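Local coordinates for putative phophotriesterase (Proteus mirabilis, PDB 3RHG), which is probably a zinc-dependent hydrolase of the phosphotriesterase family, acting on ester bonds at a site that holds two divalent metal ions, at residues Asp47-Ala52 with Cys65-Asp70; Ile74-Phe79 with Trp301-Gly306. One frame throughout, in Å; residues are numbered along the deposited sequence.

Contact 1. Residues Asp47-Ala52 with Cys65-Asp70; sequences DKKVSA and CCDNMD
The carboxylate of D67, on the short, weakly bonded helix at about 66-69, receives the backbone N-H of V50, joining two parts of the long excursion that follows strand 19-24 of the (beta/alpha)8 (TIM) barrel of the metal-dependent hydrolases. This hydrogen bond, from V50 N to D67 OD2, is 2.8 Å long and nearly straight at 166°; it uses the anti side of the carboxylate, 17° out of its plane. Aspartate suits the place because, with CG anti to the backbone N (chi1 -178°), its short chain carries an acceptor across to the backbone of a loop without regular secondary structure.

Two waters extend the polar link. One donates to K48 O and accepts from D67 N; the other accepts from K49 NZ and donates to D67 OD1. The ammonium itself stands 4.3 Å from D67 OD1, beyond a salt bridge, while K298 forms a true one with that oxygen.

The apolar contact centres on beta-branched V50, whose CG2 comes within 3.6 Å of N68 CA. V50 also packs on L58. The amide of N68 is held by Q299 and by P62 O. C65 SG lies 3.9 Å from V50 CG2 and 3.4 Å from K48 O.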
ATOM      1  N   ASP A  47      -2.025   3.235 -22.327  1.00 35.90           N
ATOM      2  CA  ASP A  47      -1.005   3.777 -23.225  1.00 35.81           C
ATOM      3  C   ASP A  47      -0.067   4.765 -22.559  1.00 37.22           C
ATOM      4  O   ASP A  47       0.704   5.434 -23.243  1.00 39.43           O
ATOM      5  CB  ASP A  47      -1.664   4.443 -24.440  1.00 41.13           C
ATOM      6  CG  ASP A  47      -2.317   3.441 -25.365  1.00 53.02           C
ATOM      7  OD1 ASP A  47      -1.767   2.327 -25.522  1.00 62.40           O
ATOM      8  OD2 ASP A  47      -3.381   3.767 -25.937  1.00 65.97           O
ATOM      9  N   LYS A  48      -0.135   4.872 -21.234  1.00 33.72           N
ATOM     10  CA  LYS A  48       0.714   5.813 -20.514  1.00 34.64           C
ATOM     11  C   LYS A  48       2.048   5.197 -20.130  1.00 33.58           C
ATOM     12  O   LYS A  48       2.145   3.990 -19.917  1.00 37.56           O
ATOM     13  CB  LYS A  48       0.007   6.359 -19.270  1.00 35.83           C
ATOM     14  CG  LYS A  48      -1.062   7.412 -19.584  1.00 48.55           C
ATOM     15  CD  LYS A  48      -1.625   8.023 -18.307  1.00 50.51           C
ATOM     16  CE  LYS A  48      -2.448   9.252 -18.612  1.00 58.39           C
ATOM     17  NZ  LYS A  48      -3.281   9.071 -19.842  1.00 64.50           N
ATOM     18  N   LYS A  49       3.074   6.036 -20.060  1.00 34.94           N
ATOM     19  CA  LYS A  49       4.349   5.641 -19.488  1.00 31.46           C
ATOM     20  C   LYS A  49       4.193   5.546 -17.977  1.00 31.50           C
ATOM     21  O   LYS A  49       3.514   6.364 -17.344  1.00 32.91           O
ATOM     22  CB  LYS A  49       5.452   6.650 -19.846  1.00 38.75           C
ATOM     23  CG  LYS A  49       6.229   6.338 -21.129  1.00 46.11           C
ATOM     24  CD  LYS A  49       5.325   5.794 -22.238  1.00 51.34           C
ATOM     25  CE  LYS A  49       5.966   5.916 -23.620  1.00 62.04           C
ATOM     26  NZ  LYS A  49       6.950   4.833 -23.905  1.00 64.00           N
ATOM     27  N   VAL A  50       4.797   4.531 -17.388  1.00 29.99           N
ATOM     28  CA  VAL A  50       4.760   4.413 -15.938  1.00 26.14           C
ATOM     29  C   VAL A  50       5.482   5.590 -15.270  1.00 27.86           C
ATOM     30  O   VAL A  50       6.621   5.937 -15.629  1.00 30.26           O
ATOM     31  CB  VAL A  50       5.356   3.071 -15.465  1.00 25.30           C
ATOM     32  CG1 VAL A  50       5.359   3.003 -13.928  1.00 26.72           C
ATOM     33  CG2 VAL A  50       4.559   1.924 -16.066  1.00 27.77           C
ATOM     34  N   SER A  51       4.787   6.214 -14.316  1.00 28.68           N
ATOM     35  CA  SER A  51       5.348   7.268 -13.475  1.00 27.67           C
ATOM     36  C   SER A  51       4.608   7.291 -12.154  1.00 26.37           C
ATOM     37  O   SER A  51       3.590   6.618 -11.993  1.00 25.78           O
ATOM     38  CB  SER A  51       5.208   8.634 -14.148  1.00 31.48           C
ATOM     39  OG  SER A  51       3.875   9.064 -14.058  1.00 36.02           O
ATOM     40  N   ALA A  52       5.129   8.057 -11.200  1.00 25.79           N
ATOM     41  CA  ALA A  52       4.486   8.189  -9.897  1.00 27.69           C
ATOM     42  C   ALA A  52       3.019   8.612 -10.033  1.00 26.43           C
ATOM     43  O   ALA A  52       2.169   8.210  -9.228  1.00 26.96           O
ATOM     44  CB  ALA A  52       5.244   9.184  -9.040  1.00 29.36           C
ATOM     45  N   CYS A  65      -1.270  -1.942 -18.518  1.00 25.82           N
ATOM     46  CA  CYS A  65      -0.408  -0.837 -18.957  1.00 27.77           C
ATOM     47  C   CYS A  65       0.791  -1.383 -19.744  1.00 28.41           C
ATOM     48  O   CYS A  65       1.685  -2.013 -19.185  1.00 28.26           O
ATOM     49  CB  CYS A  65       0.054  -0.026 -17.738  1.00 26.21           C
ATOM     50  SG  CYS A  65       1.264   1.266 -18.065  1.00 27.91           S
ATOM     51  N   CYS A  66       0.830  -1.136 -21.045  1.00 29.92           N
ATOM     52  CA  CYS A  66       1.877  -1.705 -21.893  0.50 30.81           C
ATOM     53  C   CYS A  66       3.291  -1.399 -21.398  1.00 28.76           C
ATOM     54  O   CYS A  66       4.149  -2.279 -21.339  1.00 30.20           O
ATOM     55  CB  CYS A  66       1.718  -1.205 -23.330  0.50 29.89           C
ATOM     56  SG  CYS A  66       0.137  -1.628 -24.069  0.50 34.67           S
ATOM     57  N   ASP A  67       3.546  -0.135 -21.077  1.00 30.25           N
ATOM     58  CA  ASP A  67       4.887   0.278 -20.660  1.00 29.22           C
ATOM     59  C   ASP A  67       5.317  -0.474 -19.401  1.00 26.80           C
ATOM     60  O   ASP A  67       6.501  -0.819 -19.230  1.00 27.66           O
ATOM     61  CB  ASP A  67       4.940   1.783 -20.405  1.00 30.58           C
ATOM     62  CG  ASP A  67       6.329   2.262 -20.012  1.00 30.30           C
ATOM     63  OD1 ASP A  67       7.299   1.986 -20.767  1.00 33.58           O
ATOM     64  OD2 ASP A  67       6.452   2.918 -18.952  1.00 31.62           O
ATOM     65  N   ASN A  68       4.360  -0.727 -18.508  1.00 26.48           N
ATOM     66  CA  ASN A  68       4.648  -1.424 -17.244  1.00 25.21           C
ATOM     67  C   ASN A  68       5.167  -2.834 -17.484  1.00 24.32           C
ATOM     68  O   ASN A  68       5.962  -3.374 -16.683  1.00 24.39           O
ATOM     69  CB  ASN A  68       3.357  -1.487 -16.409  1.00 25.17           C
ATOM     70  CG  ASN A  68       3.605  -1.711 -14.944  1.00 24.07           C
ATOM     71  OD1 ASN A  68       4.637  -1.308 -14.395  1.00 22.49           O
ATOM     72  ND2 ASN A  68       2.633  -2.323 -14.286  1.00 23.35           N
ATOM     73  N   MET A  69       4.734  -3.402 -18.607  1.00 25.48           N
ATOM     74  CA  MET A  69       4.960  -4.794 -18.989  1.00 25.36           C
ATOM     75  C   MET A  69       6.110  -4.950 -19.989  1.00 29.35           C
ATOM     76  O   MET A  69       6.463  -6.071 -20.353  1.00 30.42           O
ATOM     77  CB  MET A  69       3.668  -5.332 -19.652  1.00 26.73           C
ATOM     78  CG  MET A  69       2.422  -5.194 -18.782  1.00 26.96           C
ATOM     79  SD  MET A  69       2.501  -6.354 -17.418  1.00 29.89           S
ATOM     80  CE  MET A  69       1.735  -7.776 -18.197  1.00 33.76           C
ATOM     81  N   ASP A  70       6.680  -3.828 -20.431  1.00 28.66           N
ATOM     82  CA  ASP A  70       7.637  -3.818 -21.535  1.00 28.01           C
ATOM     83  C   ASP A  70       9.046  -4.051 -21.021  1.00 28.47           C
ATOM     84  O   ASP A  70       9.268  -4.093 -19.799  1.00 27.46           O
ATOM     85  CB  ASP A  70       7.541  -2.471 -22.261  1.00 29.10           C
ATOM     86  CG  ASP A  70       8.027  -2.520 -23.706  1.00 37.27           C
ATOM     87  OD1 ASP A  70       8.494  -3.570 -24.207  1.00 33.93           O
ATOM     88  OD2 ASP A  70       7.923  -1.465 -24.356  1.00 46.25           O
TER
HETATM   89  O   HOH W   1       1.722   2.044 -21.683  1.00 35.04           O
HETATM   90  O   HOH W   2       9.067   4.385 -21.530  1.00 79.02           O

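Contact 2. Residues Ile74-Phe79 with Trp301-Gly306; sequences IEDVIF and WAKNGG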
ATOM      1  N   ILE A  74      18.323  -0.486 -19.564  1.00 27.88           N
ATOM      2  CA  ILE A  74      19.466  -0.641 -18.670  1.00 29.09           C
ATOM      3  C   ILE A  74      19.724   0.588 -17.772  1.00 29.39           C
ATOM      4  O   ILE A  74      20.093   0.427 -16.613  1.00 29.79           O
ATOM      5  CB  ILE A  74      20.760  -1.089 -19.414  1.00 24.42           C
ATOM      6  CG1 ILE A  74      21.838  -1.477 -18.390  1.00 28.95           C
ATOM      7  CG2 ILE A  74      21.246   0.030 -20.341  1.00 30.76           C
ATOM      8  CD1 ILE A  74      22.983  -2.268 -18.972  1.00 31.36           C
ATOM      9  N   GLU A  75      19.538   1.804 -18.295  1.00 30.37           N
ATOM     10  CA  GLU A  75      19.731   3.030 -17.512  0.50 31.31           C
ATOM     11  C   GLU A  75      18.832   3.026 -16.275  1.00 31.35           C
ATOM     12  O   GLU A  75      19.237   3.425 -15.174  1.00 31.70           O
ATOM     13  CB  GLU A  75      19.412   4.275 -18.355  0.50 35.59           C
ATOM     14  CG  GLU A  75      19.699   4.146 -19.854  0.50 40.40           C
ATOM     15  CD  GLU A  75      18.477   3.697 -20.663  0.50 43.79           C
ATOM     16  OE1 GLU A  75      18.523   2.588 -21.230  0.50 44.27           O
ATOM     17  OE2 GLU A  75      17.475   4.451 -20.734  0.50 43.65           O
ATOM     18  N   ASP A  76      17.586   2.601 -16.470  1.00 28.56           N
ATOM     19  CA  ASP A  76      16.621   2.568 -15.364  1.00 28.86           C
ATOM     20  C   ASP A  76      17.002   1.508 -14.337  1.00 27.18           C
ATOM     21  O   ASP A  76      16.936   1.737 -13.122  1.00 27.82           O
ATOM     22  CB  ASP A  76      15.216   2.279 -15.886  1.00 29.22           C
ATOM     23  CG  ASP A  76      14.631   3.442 -16.672  1.00 34.41           C
ATOM     24  OD1 ASP A  76      14.868   4.608 -16.293  1.00 44.37           O
ATOM     25  OD2 ASP A  76      13.928   3.188 -17.667  1.00 38.15           O
ATOM     26  N   VAL A  77      17.378   0.331 -14.830  1.00 26.23           N
ATOM     27  CA  VAL A  77      17.817  -0.761 -13.947  1.00 25.20           C
ATOM     28  C   VAL A  77      19.057  -0.381 -13.110  1.00 26.43           C
ATOM     29  O   VAL A  77      19.100  -0.614 -11.896  1.00 25.23           O
ATOM     30  CB  VAL A  77      18.039  -2.067 -14.759  1.00 23.12           C
ATOM     31  CG1 VAL A  77      18.619  -3.181 -13.867  1.00 27.97           C
ATOM     32  CG2 VAL A  77      16.720  -2.521 -15.403  1.00 24.44           C
ATOM     33  N   ILE A  78      20.057   0.221 -13.750  1.00 25.52           N
ATOM     34  CA  ILE A  78      21.259   0.643 -13.034  1.00 24.91           C
ATOM     35  C   ILE A  78      20.915   1.705 -11.989  1.00 26.44           C
ATOM     36  O   ILE A  78      21.410   1.660 -10.861  1.00 26.94           O
ATOM     37  CB  ILE A  78      22.342   1.148 -13.998  1.00 27.46           C
ATOM     38  CG1 ILE A  78      22.949  -0.041 -14.746  1.00 31.51           C
ATOM     39  CG2 ILE A  78      23.414   1.926 -13.241  1.00 31.37           C
ATOM     40  CD1 ILE A  78      23.898   0.341 -15.851  1.00 38.67           C
ATOM     41  N   PHE A  79      20.058   2.662 -12.351  1.00 24.36           N
ATOM     42  CA  PHE A  79      19.653   3.676 -11.401  1.00 28.58           C
ATOM     43  C   PHE A  79      19.019   3.029 -10.161  1.00 26.44           C
ATOM     44  O   PHE A  79      19.320   3.385  -9.029  1.00 28.34           O
ATOM     45  CB  PHE A  79      18.673   4.649 -12.060  1.00 31.21           C
ATOM     46  CG  PHE A  79      18.306   5.806 -11.192  1.00 38.33           C
ATOM     47  CD1 PHE A  79      19.155   6.905 -11.082  1.00 45.48           C
ATOM     48  CD2 PHE A  79      17.112   5.811 -10.488  1.00 42.09           C
ATOM     49  CE1 PHE A  79      18.818   7.979 -10.284  1.00 51.52           C
ATOM     50  CE2 PHE A  79      16.771   6.897  -9.682  1.00 46.02           C
ATOM     51  CZ  PHE A  79      17.627   7.973  -9.581  1.00 48.48           C
ATOM     52  N   TRP A 301       9.657   0.156  -9.311  1.00 20.52           N
ATOM     53  CA  TRP A 301      10.874   0.939  -9.146  1.00 19.52           C
ATOM     54  C   TRP A 301      10.637   2.119  -8.203  1.00 22.88           C
ATOM     55  O   TRP A 301       9.579   2.764  -8.271  1.00 23.83           O
ATOM     56  CB  TRP A 301      11.297   1.490 -10.506  1.00 22.05           C
ATOM     57  CG  TRP A 301      11.807   0.460 -11.452  1.00 23.89           C
ATOM     58  CD1 TRP A 301      12.307  -0.786 -11.147  1.00 23.27           C
ATOM     59  CD2 TRP A 301      11.945   0.615 -12.862  1.00 24.32           C
ATOM     60  NE1 TRP A 301      12.725  -1.416 -12.299  1.00 25.44           N
ATOM     61  CE2 TRP A 301      12.502  -0.580 -13.366  1.00 26.80           C
ATOM     62  CE3 TRP A 301      11.613   1.640 -13.755  1.00 27.84           C
ATOM     63  CZ2 TRP A 301      12.752  -0.771 -14.732  1.00 27.26           C
ATOM     64  CZ3 TRP A 301      11.875   1.457 -15.099  1.00 24.11           C
ATOM     65  CH2 TRP A 301      12.439   0.261 -15.577  1.00 27.17           C
ATOM     66  N   ALA A 302      11.606   2.402  -7.326  1.00 22.83           N
ATOM     67  CA  ALA A 302      11.506   3.555  -6.421  1.00 21.63           C
ATOM     68  C   ALA A 302      11.338   4.897  -7.148  1.00 24.94           C
ATOM     69  O   ALA A 302      10.623   5.783  -6.663  1.00 26.68           O
ATOM     70  CB  ALA A 302      12.705   3.606  -5.472  1.00 23.99           C
ATOM     71  N   LYS A 303      11.987   5.055  -8.304  1.00 25.01           N
ATOM     72  CA  LYS A 303      11.869   6.293  -9.083  1.00 25.19           C
ATOM     73  C   LYS A 303      10.418   6.553  -9.520  1.00 28.80           C
ATOM     74  O   LYS A 303      10.027   7.684  -9.850  1.00 31.07           O
ATOM     75  CB  LYS A 303      12.811   6.253 -10.302  1.00 29.16           C
ATOM     76  CG  LYS A 303      12.461   5.177 -11.333  1.00 34.73           C
ATOM     77  CD  LYS A 303      13.654   4.811 -12.217  1.00 48.43           C
ATOM     78  CE  LYS A 303      13.716   5.689 -13.448  1.00 58.17           C
ATOM     79  NZ  LYS A 303      13.703   7.132 -13.094  1.00 64.76           N
ATOM     80  N   ASN A 304       9.626   5.493  -9.533  1.00 25.81           N
ATOM     81  CA  ASN A 304       8.209   5.616  -9.874  1.00 25.37           C
ATOM     82  C   ASN A 304       7.289   5.639  -8.663  1.00 25.22           C
ATOM     83  O   ASN A 304       6.071   5.638  -8.818  1.00 28.55           O
ATOM     84  CB  ASN A 304       7.786   4.532 -10.867  1.00 26.23           C
ATOM     85  CG  ASN A 304       8.408   4.737 -12.238  1.00 27.07           C
ATOM     86  OD1 ASN A 304       8.576   5.875 -12.690  1.00 31.05           O
ATOM     87  ND2 ASN A 304       8.797   3.642 -12.889  1.00 24.49           N
ATOM     88  N   GLY A 305       7.877   5.686  -7.460  1.00 24.22           N
ATOM     89  CA  GLY A 305       7.094   5.677  -6.221  1.00 24.49           C
ATOM     90  C   GLY A 305       6.824   4.288  -5.661  1.00 22.40           C
ATOM     91  O   GLY A 305       6.076   4.133  -4.682  1.00 23.59           O
ATOM     92  N   GLY A 306       7.438   3.273  -6.263  1.00 23.17           N
ATOM     93  CA  GLY A 306       7.388   1.915  -5.724  1.00 20.85           C
ATOM     94  C   GLY A 306       8.450   1.776  -4.676  1.00 19.11           C
ATOM     95  O   GLY A 306       9.045   2.776  -4.282  1.00 23.59           O
TER
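D76 brings its CB to the six-membered ring of W301, at CH2 and CZ3, the heart of a junction between helix 74-86 and the loop that follows strand 289-291 in the (beta/alpha)8 barrel. The two side chains cross at about a right angle, with D76 CB 3.4 Å from W301 CH2 and nearly as close to CZ3. The carboxylate is turned 47° from the indole plane, and its OD2 lies 3.7 Å from W301 CZ3. A short side chain fits here, since it lets the large indole come close to the helix. V77 adds a looser apolar touch, its CG2 being 4.4 Å from W301 CZ2.

K303 comes to the OD1 end of the same carboxylate, while the indole lies nearer CB and OD2; lysine and aspartate cross at about a right angle. K303 CE is 3.3 Å from D76 OD1, but the chain bends at chi3 (-89°) and again at chi4, which leaves NZ 4.2 Å from that oxygen. The opposite charges may therefore attract without a salt bridge. The flexible methylene chain serves a second neighbour as well: K303 CD packs 4.0 Å from F79 CD2, and CB approaches CE2 of the same ring.

The loop is folded tightly round W301 O, which accepts N-H groups from N304 and G306 on opposite faces of its plane. The positive phi of G305 (90°) suits glycine at this turn.

The side chain of W301 is about 8 Å from that of the zinc ligand H25 but about 13 Å from a zinc ion, so the contact lies near the metal site without joining it. One helical turn on from D76, E80 accepts hydrogen bonds from the backbone N of A302 and K303, fastening the 3-10 segment 302-304 to helix 74-86. I74 and I78 of that helix pack on helix 105-115.

In the fold
From the N terminus, the chain leaves strand 19-24 and enters a long excursion. Contact 1 closes a local loop there, bringing 65-70 back to 47-52 around helix 55-58. Helix 74-86 follows, and its first turns open contact 2, which closes more than 220 residues later, beyond strand 289-291. The two contacts are therefore in series, neither nested nor crossed, although their centres lie only 13 Å apart. They meet where N304 packs on V50, S51 and A52, so the excursion after the first barrel strand is joined to the loop after the last. A52 and K303 also carry this region to the second subunit, touching its A52 and D53 respectively.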